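Local coordinates for ribosome-inactivating protein (Lychnis chalcedonica, PDB 2G5X) that belongs to the plant ribosome-inactivating proteins, folding as one chain in which a mixed beta sheet is combined with several helices, at residues I196-L199 / E200-W203; N202-K205 / I206-Y210; G219-T222 / E223-K227. All blocks are in the same frame, centred on the assembly; numbering follows the deposited sequence.

Contact 1 (I196-L199 / E200-W203); sequences ITLL and ENNW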
ATOM      1  N   ILE A 196       8.304 -13.700   6.186  1.00  9.04           N
ATOM      2  CA  ILE A 196       7.902 -12.301   6.078  1.00  9.67           C
ATOM      3  C   ILE A 196       6.381 -12.195   6.036  1.00  9.54           C
ATOM      4  O   ILE A 196       5.806 -11.245   6.561  1.00  9.85           O
ATOM      5  CB  ILE A 196       8.500 -11.627   4.814  1.00  9.98           C
ATOM      6  CG1 ILE A 196       9.981 -11.324   5.050  1.00 10.83           C
ATOM      7  CG2 ILE A 196       7.735 -10.341   4.487  1.00 10.67           C
ATOM      8  CD1 ILE A 196      10.701 -10.747   3.848  1.00 12.72           C
ATOM      9  N   THR A 197       5.731 -13.173   5.413  1.00  9.39           N
ATOM     10  CA  THR A 197       4.276 -13.172   5.333  1.00 10.35           C
ATOM     11  C   THR A 197       3.682 -13.311   6.741  1.00 10.03           C
ATOM     12  O   THR A 197       2.700 -12.647   7.076  1.00 10.52           O
ATOM     13  CB  THR A 197       3.768 -14.315   4.420  1.00 11.64           C
ATOM     14  OG1 THR A 197       4.252 -14.109   3.083  1.00 12.36           O
ATOM     15  CG2 THR A 197       2.246 -14.349   4.394  1.00 11.98           C
ATOM     16  N   LEU A 198       4.286 -14.160   7.568  1.00  9.66           N
ATOM     17  CA  LEU A 198       3.809 -14.357   8.938  1.00  9.28           C
ATOM     18  C   LEU A 198       4.109 -13.112   9.777  1.00  8.17           C
ATOM     19  O   LEU A 198       3.325 -12.730  10.651  1.00  7.74           O
ATOM     20  CB  LEU A 198       4.477 -15.583   9.566  1.00 12.32           C
ATOM     21  CG  LEU A 198       3.994 -15.982  10.964  1.00 13.91           C
ATOM     22  CD1 LEU A 198       2.496 -16.265  10.936  1.00 16.35           C
ATOM     23  CD2 LEU A 198       4.759 -17.215  11.429  1.00 17.09           C
ATOM     24  N   LEU A 199       5.254 -12.488   9.512  1.00  7.42           N
ATOM     25  CA  LEU A 199       5.633 -11.274  10.224  1.00  7.44           C
ATOM     26  C   LEU A 199       4.567 -10.207   9.970  1.00  7.08           C
ATOM     27  O   LEU A 199       4.089  -9.553  10.901  1.00  7.37           O
ATOM     28  CB  LEU A 199       6.994 -10.776   9.725  1.00  7.38           C
ATOM     29  CG  LEU A 199       7.457  -9.403  10.215  1.00  7.38           C
ATOM     30  CD1 LEU A 199       7.583  -9.390  11.742  1.00  7.38           C
ATOM     31  CD2 LEU A 199       8.793  -9.077   9.570  1.00  8.64           C
ATOM     32  N   GLU A 200       4.207 -10.039   8.700  1.00  7.87           N
ATOM     33  CA  GLU A 200       3.192  -9.067   8.304  1.00  7.14           C
ATOM     34  C   GLU A 200       1.867  -9.331   9.015  1.00  6.78           C
ATOM     35  O   GLU A 200       1.195  -8.402   9.456  1.00  6.53           O
ATOM     36  CB  GLU A 200       2.973  -9.115   6.787  1.00  7.78           C
ATOM     37  CG  GLU A 200       4.123  -8.531   5.973  1.00  7.15           C
ATOM     38  CD  GLU A 200       3.971  -8.758   4.475  1.00  7.77           C
ATOM     39  OE1 GLU A 200       4.775  -8.193   3.706  1.00  7.87           O
ATOM     40  OE2 GLU A 200       3.056  -9.501   4.067  1.00  8.32           O
ATOM     41  N   ASN A 201       1.489 -10.600   9.121  1.00  6.69           N
ATOM     42  CA  ASN A 201       0.237 -10.950   9.782  1.00  7.68           C
ATOM     43  C   ASN A 201       0.208 -10.538  11.252  1.00  7.42           C
ATOM     44  O   ASN A 201      -0.866 -10.310  11.812  1.00  8.28           O
ATOM     45  CB  ASN A 201      -0.022 -12.456   9.686  1.00  8.60           C
ATOM     46  CG  ASN A 201      -0.305 -12.912   8.268  1.00 11.53           C
ATOM     47  OD1 ASN A 201      -0.597 -12.103   7.389  1.00 13.03           O
ATOM     48  ND2 ASN A 201      -0.240 -14.218   8.045  1.00 11.51           N
ATOM     49  N   ASN A 202       1.386 -10.435  11.867  1.00  7.64           N
ATOM     50  CA  ASN A 202       1.495 -10.075  13.280  1.00  8.78           C
ATOM     51  C   ASN A 202       1.692  -8.584  13.572  1.00  7.98           C
ATOM     52  O   ASN A 202       2.173  -8.221  14.647  1.00  6.71           O
ATOM     53  CB  ASN A 202       2.642 -10.861  13.933  1.00  9.71           C
ATOM     54  CG  ASN A 202       2.261 -12.297  14.258  1.00 13.72           C
ATOM     55  OD1 ASN A 202       2.371 -13.196  13.419  1.00 13.22           O
ATOM     56  ND2 ASN A 202       1.802 -12.514  15.484  1.00 12.96           N
ATOM     57  N   TRP A 203       1.314  -7.720  12.635  1.00  6.21           N
ATOM     58  CA  TRP A 203       1.474  -6.281  12.841  1.00  6.70           C
ATOM     59  C   TRP A 203       0.780  -5.800  14.118  1.00  6.45           C
ATOM     60  O   TRP A 203       1.362  -5.050  14.902  1.00  7.16           O
ATOM     61  CB  TRP A 203       0.939  -5.506  11.627  1.00  6.87           C
ATOM     62  CG  TRP A 203       1.066  -4.009  11.746  1.00  7.63           C
ATOM     63  CD1 TRP A 203       2.139  -3.310  12.228  1.00  8.24           C
ATOM     64  CD2 TRP A 203       0.102  -3.030  11.339  1.00  9.46           C
ATOM     65  NE1 TRP A 203       1.902  -1.958  12.146  1.00  8.31           N
ATOM     66  CE2 TRP A 203       0.660  -1.758  11.602  1.00  8.74           C
ATOM     67  CE3 TRP A 203      -1.179  -3.103  10.773  1.00 10.55           C
ATOM     68  CZ2 TRP A 203      -0.020  -0.569  11.320  1.00  8.91           C
ATOM     69  CZ3 TRP A 203      -1.857  -1.919  10.492  1.00  8.99           C
ATOM     70  CH2 TRP A 203      -1.272  -0.669  10.766  1.00 10.37           C
TER
HETATM   71  O   HOH W   1       4.147 -11.306   2.077  1.00 17.39           O

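Contact 2 (N202-K205 / I206-Y210); sequences NWSK and ISEQY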
ATOM      1  N   ASN A 202       1.386 -10.435  11.867  1.00  7.64           N
ATOM      2  CA  ASN A 202       1.495 -10.075  13.280  1.00  8.78           C
ATOM      3  C   ASN A 202       1.692  -8.584  13.572  1.00  7.98           C
ATOM      4  O   ASN A 202       2.173  -8.221  14.647  1.00  6.71           O
ATOM      5  CB  ASN A 202       2.642 -10.861  13.933  1.00  9.71           C
ATOM      6  CG  ASN A 202       2.261 -12.297  14.258  1.00 13.72           C
ATOM      7  OD1 ASN A 202       2.371 -13.196  13.419  1.00 13.22           O
ATOM      8  ND2 ASN A 202       1.802 -12.514  15.484  1.00 12.96           N
ATOM      9  N   TRP A 203       1.314  -7.720  12.635  1.00  6.21           N
ATOM     10  CA  TRP A 203       1.474  -6.281  12.841  1.00  6.70           C
ATOM     11  C   TRP A 203       0.780  -5.800  14.118  1.00  6.45           C
ATOM     12  O   TRP A 203       1.362  -5.050  14.902  1.00  7.16           O
ATOM     13  CB  TRP A 203       0.939  -5.506  11.627  1.00  6.87           C
ATOM     14  CG  TRP A 203       1.066  -4.009  11.746  1.00  7.63           C
ATOM     15  CD1 TRP A 203       2.139  -3.310  12.228  1.00  8.24           C
ATOM     16  CD2 TRP A 203       0.102  -3.030  11.339  1.00  9.46           C
ATOM     17  NE1 TRP A 203       1.902  -1.958  12.146  1.00  8.31           N
ATOM     18  CE2 TRP A 203       0.660  -1.758  11.602  1.00  8.74           C
ATOM     19  CE3 TRP A 203      -1.179  -3.103  10.773  1.00 10.55           C
ATOM     20  CZ2 TRP A 203      -0.020  -0.569  11.320  1.00  8.91           C
ATOM     21  CZ3 TRP A 203      -1.857  -1.919  10.492  1.00  8.99           C
ATOM     22  CH2 TRP A 203      -1.272  -0.669  10.766  1.00 10.37           C
ATOM     23  N   SER A 204      -0.457  -6.238  14.332  1.00  7.49           N
ATOM     24  CA  SER A 204      -1.210  -5.828  15.515  1.00  7.60           C
ATOM     25  C   SER A 204      -0.596  -6.315  16.829  1.00  6.78           C
ATOM     26  O   SER A 204      -0.492  -5.552  17.794  1.00  7.85           O
ATOM     27  CB  SER A 204      -2.658  -6.324  15.415  1.00  9.27           C
ATOM     28  OG  SER A 204      -3.399  -5.954  16.568  1.00 11.76           O
ATOM     29  N   LYS A 205      -0.186  -7.578  16.871  1.00  8.36           N
ATOM     30  CA  LYS A 205       0.397  -8.130  18.091  1.00  9.58           C
ATOM     31  C   LYS A 205       1.708  -7.458  18.484  1.00  9.69           C
ATOM     32  O   LYS A 205       1.983  -7.268  19.668  1.00 10.98           O
ATOM     33  CB  LYS A 205       0.588  -9.642  17.951  1.00 11.50           C
ATOM     34  CG  LYS A 205      -0.732 -10.406  17.954  1.00 14.53           C
ATOM     35  CD  LYS A 205      -0.527 -11.903  17.844  1.00 19.49           C
ATOM     36  CE  LYS A 205      -1.863 -12.636  17.869  1.00 21.63           C
ATOM     37  NZ  LYS A 205      -2.603 -12.388  19.139  1.00 24.40           N
ATOM     38  N   ILE A 206       2.513  -7.094  17.491  1.00  6.72           N
ATOM     39  CA  ILE A 206       3.782  -6.427  17.754  1.00  7.87           C
ATOM     40  C   ILE A 206       3.489  -4.996  18.189  1.00  7.99           C
ATOM     41  O   ILE A 206       4.094  -4.486  19.136  1.00  8.73           O
ATOM     42  CB  ILE A 206       4.674  -6.420  16.495  1.00  7.67           C
ATOM     43  CG1 ILE A 206       5.070  -7.857  16.144  1.00  6.79           C
ATOM     44  CG2 ILE A 206       5.917  -5.558  16.731  1.00  9.27           C
ATOM     45  CD1 ILE A 206       5.705  -8.010  14.769  1.00  8.00           C
ATOM     46  N   SER A 207       2.550  -4.354  17.503  1.00  7.76           N
ATOM     47  CA  SER A 207       2.174  -2.984  17.838  1.00  7.51           C
ATOM     48  C   SER A 207       1.732  -2.891  19.295  1.00  8.66           C
ATOM     49  O   SER A 207       2.094  -1.952  19.999  1.00  7.93           O
ATOM     50  CB  SER A 207       1.035  -2.496  16.937  0.50  7.86           C
ATOM     51  OG  SER A 207       0.796  -1.110  17.104  0.50  8.89           O
ATOM     52  N   GLU A 208       0.948  -3.867  19.743  1.00 10.35           N
ATOM     53  CA  GLU A 208       0.456  -3.881  21.121  1.00 12.37           C
ATOM     54  C   GLU A 208       1.584  -3.755  22.137  1.00 11.74           C
ATOM     55  O   GLU A 208       1.473  -3.005  23.112  1.00 11.50           O
ATOM     56  CB  GLU A 208      -0.320  -5.171  21.404  1.00 15.99           C
ATOM     57  CG  GLU A 208      -1.646  -5.286  20.680  1.00 23.93           C
ATOM     58  CD  GLU A 208      -2.399  -6.560  21.033  1.00 26.86           C
ATOM     59  OE1 GLU A 208      -3.519  -6.750  20.510  1.00 29.53           O
ATOM     60  OE2 GLU A 208      -1.875  -7.369  21.830  1.00 28.62           O
ATOM     61  N   GLN A 209       2.664  -4.492  21.909  1.00  9.70           N
ATOM     62  CA  GLN A 209       3.796  -4.467  22.820  1.00 11.86           C
ATOM     63  C   GLN A 209       4.530  -3.134  22.820  1.00 11.41           C
ATOM     64  O   GLN A 209       5.001  -2.688  23.868  1.00  9.47           O
ATOM     65  CB  GLN A 209       4.763  -5.607  22.488  1.00 15.17           C
ATOM     66  CG  GLN A 209       4.157  -6.980  22.723  1.00 19.77           C
ATOM     67  CD  GLN A 209       3.521  -7.095  24.094  1.00 23.11           C
ATOM     68  OE1 GLN A 209       4.181  -6.896  25.114  1.00 26.57           O
ATOM     69  NE2 GLN A 209       2.231  -7.414  24.125  1.00 25.50           N
ATOM     70  N   TYR A 210       4.626  -2.499  21.655  1.00 10.51           N
ATOM     71  CA  TYR A 210       5.299  -1.210  21.564  1.00 10.67           C
ATOM     72  C   TYR A 210       4.614  -0.159  22.431  1.00 10.13           C
ATOM     73  O   TYR A 210       5.250   0.796  22.873  1.00 10.95           O
ATOM     74  CB  TYR A 210       5.361  -0.732  20.110  1.00 10.21           C
ATOM     75  CG  TYR A 210       6.692  -1.010  19.450  1.00 12.52           C
ATOM     76  CD1 TYR A 210       7.837  -0.306  19.825  1.00 13.84           C
ATOM     77  CD2 TYR A 210       6.817  -1.994  18.470  1.00 11.96           C
ATOM     78  CE1 TYR A 210       9.076  -0.577  19.239  1.00 15.32           C
ATOM     79  CE2 TYR A 210       8.047  -2.273  17.881  1.00 15.28           C
ATOM     80  CZ  TYR A 210       9.172  -1.561  18.270  1.00 15.44           C
ATOM     81  OH  TYR A 210      10.389  -1.838  17.695  1.00 17.59           O
TER
HETATM   82  O   HOH W   2      -3.527  -8.029  18.281  1.00 25.97           O
HETATM   83  O   HOH W   3       0.737  -8.412  21.852  1.00 27.85           O

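Contact 3 (G219-T222 / E223-K227); sequences GQFT and EEEMK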
ATOM      1  N   GLY A 219      11.481 -12.682  20.499  1.00 17.81           N
ATOM      2  CA  GLY A 219      10.420 -13.616  20.828  1.00 17.34           C
ATOM      3  C   GLY A 219      10.189 -14.483  19.609  1.00 17.47           C
ATOM      4  O   GLY A 219      11.125 -15.092  19.089  1.00 16.38           O
ATOM      5  N   GLN A 220       8.946 -14.544  19.143  1.00 16.94           N
ATOM      6  CA  GLN A 220       8.628 -15.321  17.955  1.00 16.08           C
ATOM      7  C   GLN A 220       9.436 -14.727  16.801  1.00 14.06           C
ATOM      8  O   GLN A 220       9.871 -15.436  15.897  1.00 13.43           O
ATOM      9  CB  GLN A 220       7.128 -15.240  17.664  1.00 18.19           C
ATOM     10  CG  GLN A 220       6.718 -15.765  16.301  1.00 21.16           C
ATOM     11  CD  GLN A 220       5.209 -15.802  16.130  1.00 22.48           C
ATOM     12  OE1 GLN A 220       4.680 -16.598  15.351  1.00 24.91           O
ATOM     13  NE2 GLN A 220       4.508 -14.950  16.868  1.00 24.51           N
ATOM     14  N   PHE A 221       9.632 -13.413  16.849  1.00 12.77           N
ATOM     15  CA  PHE A 221      10.410 -12.716  15.835  1.00 11.86           C
ATOM     16  C   PHE A 221      11.566 -11.994  16.515  1.00 11.68           C
ATOM     17  O   PHE A 221      11.540 -11.767  17.726  1.00 10.60           O
ATOM     18  CB  PHE A 221       9.535 -11.714  15.073  1.00 12.04           C
ATOM     19  CG  PHE A 221       8.383 -12.351  14.346  1.00 12.57           C
ATOM     20  CD1 PHE A 221       7.136 -12.468  14.955  1.00 16.95           C
ATOM     21  CD2 PHE A 221       8.551 -12.867  13.066  1.00 14.99           C
ATOM     22  CE1 PHE A 221       6.076 -13.093  14.298  1.00 16.08           C
ATOM     23  CE2 PHE A 221       7.497 -13.494  12.402  1.00 16.19           C
ATOM     24  CZ  PHE A 221       6.257 -13.606  13.021  1.00 16.05           C
ATOM     25  N   THR A 222      12.583 -11.643  15.739  1.00  9.97           N
ATOM     26  CA  THR A 222      13.745 -10.952  16.285  1.00  9.58           C
ATOM     27  C   THR A 222      13.421  -9.489  16.548  1.00 10.42           C
ATOM     28  O   THR A 222      12.408  -8.970  16.079  1.00  9.03           O
ATOM     29  CB  THR A 222      14.938 -11.005  15.312  1.00  8.86           C
ATOM     30  OG1 THR A 222      14.649 -10.206  14.159  1.00  8.81           O
ATOM     31  CG2 THR A 222      15.210 -12.431  14.876  1.00 10.12           C
ATOM     32  N   GLU A 223      14.290  -8.822  17.299  1.00 11.14           N
ATOM     33  CA  GLU A 223      14.084  -7.414  17.604  1.00 13.16           C
ATOM     34  C   GLU A 223      14.083  -6.585  16.316  1.00 12.46           C
ATOM     35  O   GLU A 223      13.332  -5.616  16.194  1.00 11.76           O
ATOM     36  CB  GLU A 223      15.170  -6.920  18.559  1.00 16.04           C
ATOM     37  CG  GLU A 223      15.007  -5.474  18.986  1.00 21.95           C
ATOM     38  CD  GLU A 223      15.926  -5.097  20.131  1.00 25.54           C
ATOM     39  OE1 GLU A 223      15.974  -3.897  20.480  1.00 29.63           O
ATOM     40  OE2 GLU A 223      16.595  -5.998  20.683  1.00 28.63           O
ATOM     41  N   GLU A 224      14.912  -6.976  15.353  1.00 11.10           N
ATOM     42  CA  GLU A 224      14.988  -6.258  14.081  1.00 11.69           C
ATOM     43  C   GLU A 224      13.737  -6.471  13.230  1.00  9.86           C
ATOM     44  O   GLU A 224      13.243  -5.541  12.591  1.00  9.85           O
ATOM     45  CB  GLU A 224      16.231  -6.691  13.295  1.00 12.46           C
ATOM     46  CG  GLU A 224      17.545  -6.305  13.962  1.00 16.92           C
ATOM     47  CD  GLU A 224      17.910  -7.213  15.122  1.00 18.57           C
ATOM     48  OE1 GLU A 224      18.641  -6.758  16.025  1.00 22.16           O
ATOM     49  OE2 GLU A 224      17.481  -8.386  15.123  1.00 20.25           O
ATOM     50  N   GLU A 225      13.227  -7.697  13.215  1.00 10.53           N
ATOM     51  CA  GLU A 225      12.021  -7.993  12.452  1.00  8.97           C
ATOM     52  C   GLU A 225      10.837  -7.210  13.014  1.00  9.00           C
ATOM     53  O   GLU A 225       9.943  -6.797  12.270  1.00  8.76           O
ATOM     54  CB  GLU A 225      11.712  -9.492  12.501  1.00 11.08           C
ATOM     55  CG  GLU A 225      12.484 -10.314  11.488  1.00 10.71           C
ATOM     56  CD  GLU A 225      12.342 -11.808  11.714  1.00 11.81           C
ATOM     57  OE1 GLU A 225      12.615 -12.573  10.766  1.00 11.83           O
ATOM     58  OE2 GLU A 225      11.972 -12.218  12.837  1.00  9.64           O
ATOM     59  N   MET A 226      10.852  -6.988  14.327  1.00  8.90           N
ATOM     60  CA  MET A 226       9.771  -6.276  15.001  1.00 10.23           C
ATOM     61  C   MET A 226       9.880  -4.752  14.994  1.00 10.09           C
ATOM     62  O   MET A 226       8.989  -4.070  15.499  1.00 11.04           O
ATOM     63  CB  MET A 226       9.644  -6.762  16.450  1.00 10.79           C
ATOM     64  CG  MET A 226       9.239  -8.224  16.581  1.00 11.21           C
ATOM     65  SD  MET A 226       8.820  -8.682  18.280  1.00 17.43           S
ATOM     66  CE  MET A 226      10.454  -8.863  18.986  1.00 16.39           C
ATOM     67  N   LYS A 227      10.955  -4.216  14.425  1.00  9.46           N
ATOM     68  CA  LYS A 227      11.143  -2.767  14.373  1.00  9.25           C
ATOM     69  C   LYS A 227      10.084  -2.140  13.462  1.00  9.59           C
ATOM     70  O   LYS A 227      10.224  -2.132  12.236  1.00  8.50           O
ATOM     71  CB  LYS A 227      12.542  -2.436  13.844  1.00 13.04           C
ATOM     72  CG  LYS A 227      13.152  -1.162  14.413  1.00 18.44           C
ATOM     73  CD  LYS A 227      13.937  -1.453  15.687  1.00 24.25           C
ATOM     74  CE  LYS A 227      14.322  -0.172  16.411  1.00 26.36           C
ATOM     75  NZ  LYS A 227      15.102  -0.443  17.651  1.00 29.88           N
TER

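Contact 1 (I196-L199 / E200-W203)
I196 and E200 meet one turn apart near the C-terminal end of helix 193-201, where the helix ends and N202 leaves helical geometry before helix 203-210 begins. The backbone bond between them is straight: E200 N reaches I196 O at 2.9 Å with an N-H...O angle of 164°. The side chain of E200 stays close to the same carbonyl, its CG 3.2 Å from I196 O. With CG lying opposite the carbonyl carbon (chi1 -72°) and the chain extended beyond it, the carboxylate runs back along the helix and crosses I196 at a slant, so that E200 OE1 passes 3.7 Å from the methyl I196 CG2.

The other oxygen is tied to T197 through a water, which donates to T197 OG1 at 3.0 Å and to E200 OE2 at 2.9 Å. The same oxygen is also held by R130, whose NH2 makes a salt bridge to E200 OE2 while its NH1 bonds N201 OD1; E170 lies near this oxygen too, so the arginine probably offsets two acidic groups. The T197 hydroxyl is itself hydrogen-bonded to the carbonyl of G193, a turn earlier. On another flank the buried side chain of L199 packs on F174 and F221, and I196 leans on I177 and Q180 of helix 175-184.

At the helix end the bonding pattern changes. N201 N still reaches T197 O at 3.1 Å, but N202 N makes a weak bond to L198 O and turns to L199 O, which it meets at 3.0 Å from above the carbonyl plane, 62° out of it.

Contact 2 (N202-K205 / I206-Y210)
N202, W203 and S204 offer their carbonyls one turn forward to the amides of I206, S207 and E208, and the first of these bonds, I206 N to N202 O, measures 3.1 Å. Beside that same oxygen runs the side chain of I206, its CG1 3.3 Å from N202 O. With CG1 opposite the carbonyl carbon (chi1 -66°), this branch extends back toward the start of the helix. I206 is buried and also packs against L228.

These residues take in all of helix 203-210, a short amphipathic helix that follows helix 193-201 after a one-residue break. Its inner side is marked by W203, whose indole NE1 bonds the carbonyl of L230 and whose ring meets F174 and takes a cation-pi contact from R173. S204 touches L232 and S207 touches L231, and the S207 hydroxyl is hydrogen-bonded to the backbone N of L232.

Polar groups on the outer side are joined through water. One molecule lies 2.7 Å from S204 OG and donates a hydrogen bond to E208 OE1 at 2.6 Å, spanning a turn between two side chains that do not bond directly. A second donates to E208 OE2 at 2.8 Å and to the backbone O of K205, and accepts from Q209 NE2 at 2.9 Å. E208, extended beyond CG, thus has a water on each carboxylate oxygen, while Q209 bends at chi2 (-50°) to carry its amide to the second one. K205 NZ stays 5.7 Å from E208 OE2, a loose attraction of opposite charges at most.

Contact 3 (G219-T222 / E223-K227)
T222 and E225 exchange hydrogen bonds in the reciprocal pattern of a capping box, here at the start of a single helical turn that does not go on into a regular helix. T222 N donates to E225 OE2 at 3.0 Å in a nearly straight bond (165°), reaching the oxygen on its anti side and out of the carboxylate plane. In return E225 N bonds T222 OG1 at 3.0 Å; a chi1 of 69° sets this hydroxyl between the backbone N and the carbonyl carbon of its own residue, facing the turn. The backbone closes the turn with M226 N to T222 O at 3.1 Å, and a type I beta turn runs from E224 to K227.

Charge fixes the other side of the carboxylate: E225 OE1 makes a salt bridge to R195 of helix 193-201, so the side chain ties the turn to that helix as well as to T222.

The remaining contacts are van der Waals. E225 OE2 lies at the edge of the F221 ring, in its plane and 3.5 Å from CD2, while carboxylate and ring planes stand 65° apart. The ring itself packs on L198 and L199. M226 comes in along the F221 backbone: its CG is 3.8 Å from F221 CB and, bent at chi3, it brings CE to 3.3 Å from F221 O.

The three contacts follow one another through the C-terminal part of the chain, on the same side of its centre, with centres about 10 Å (contacts 1 and 2) and 11 Å (contact 3 from either) apart. Contacts 1 and 2 share N202 and W203, the junction of helices 193-201 and 203-210; contact 3 lies in the loop beyond, after C214, whose disulfide to C32 joins this region to the N-terminal part. L199 meets both others: its CD1 is 3.8 Å from I206 CD1 and 3.5 Å from E225 O. Y210 OH adds a weak bond to M226 O. The loop thus folds back against the two successive helices.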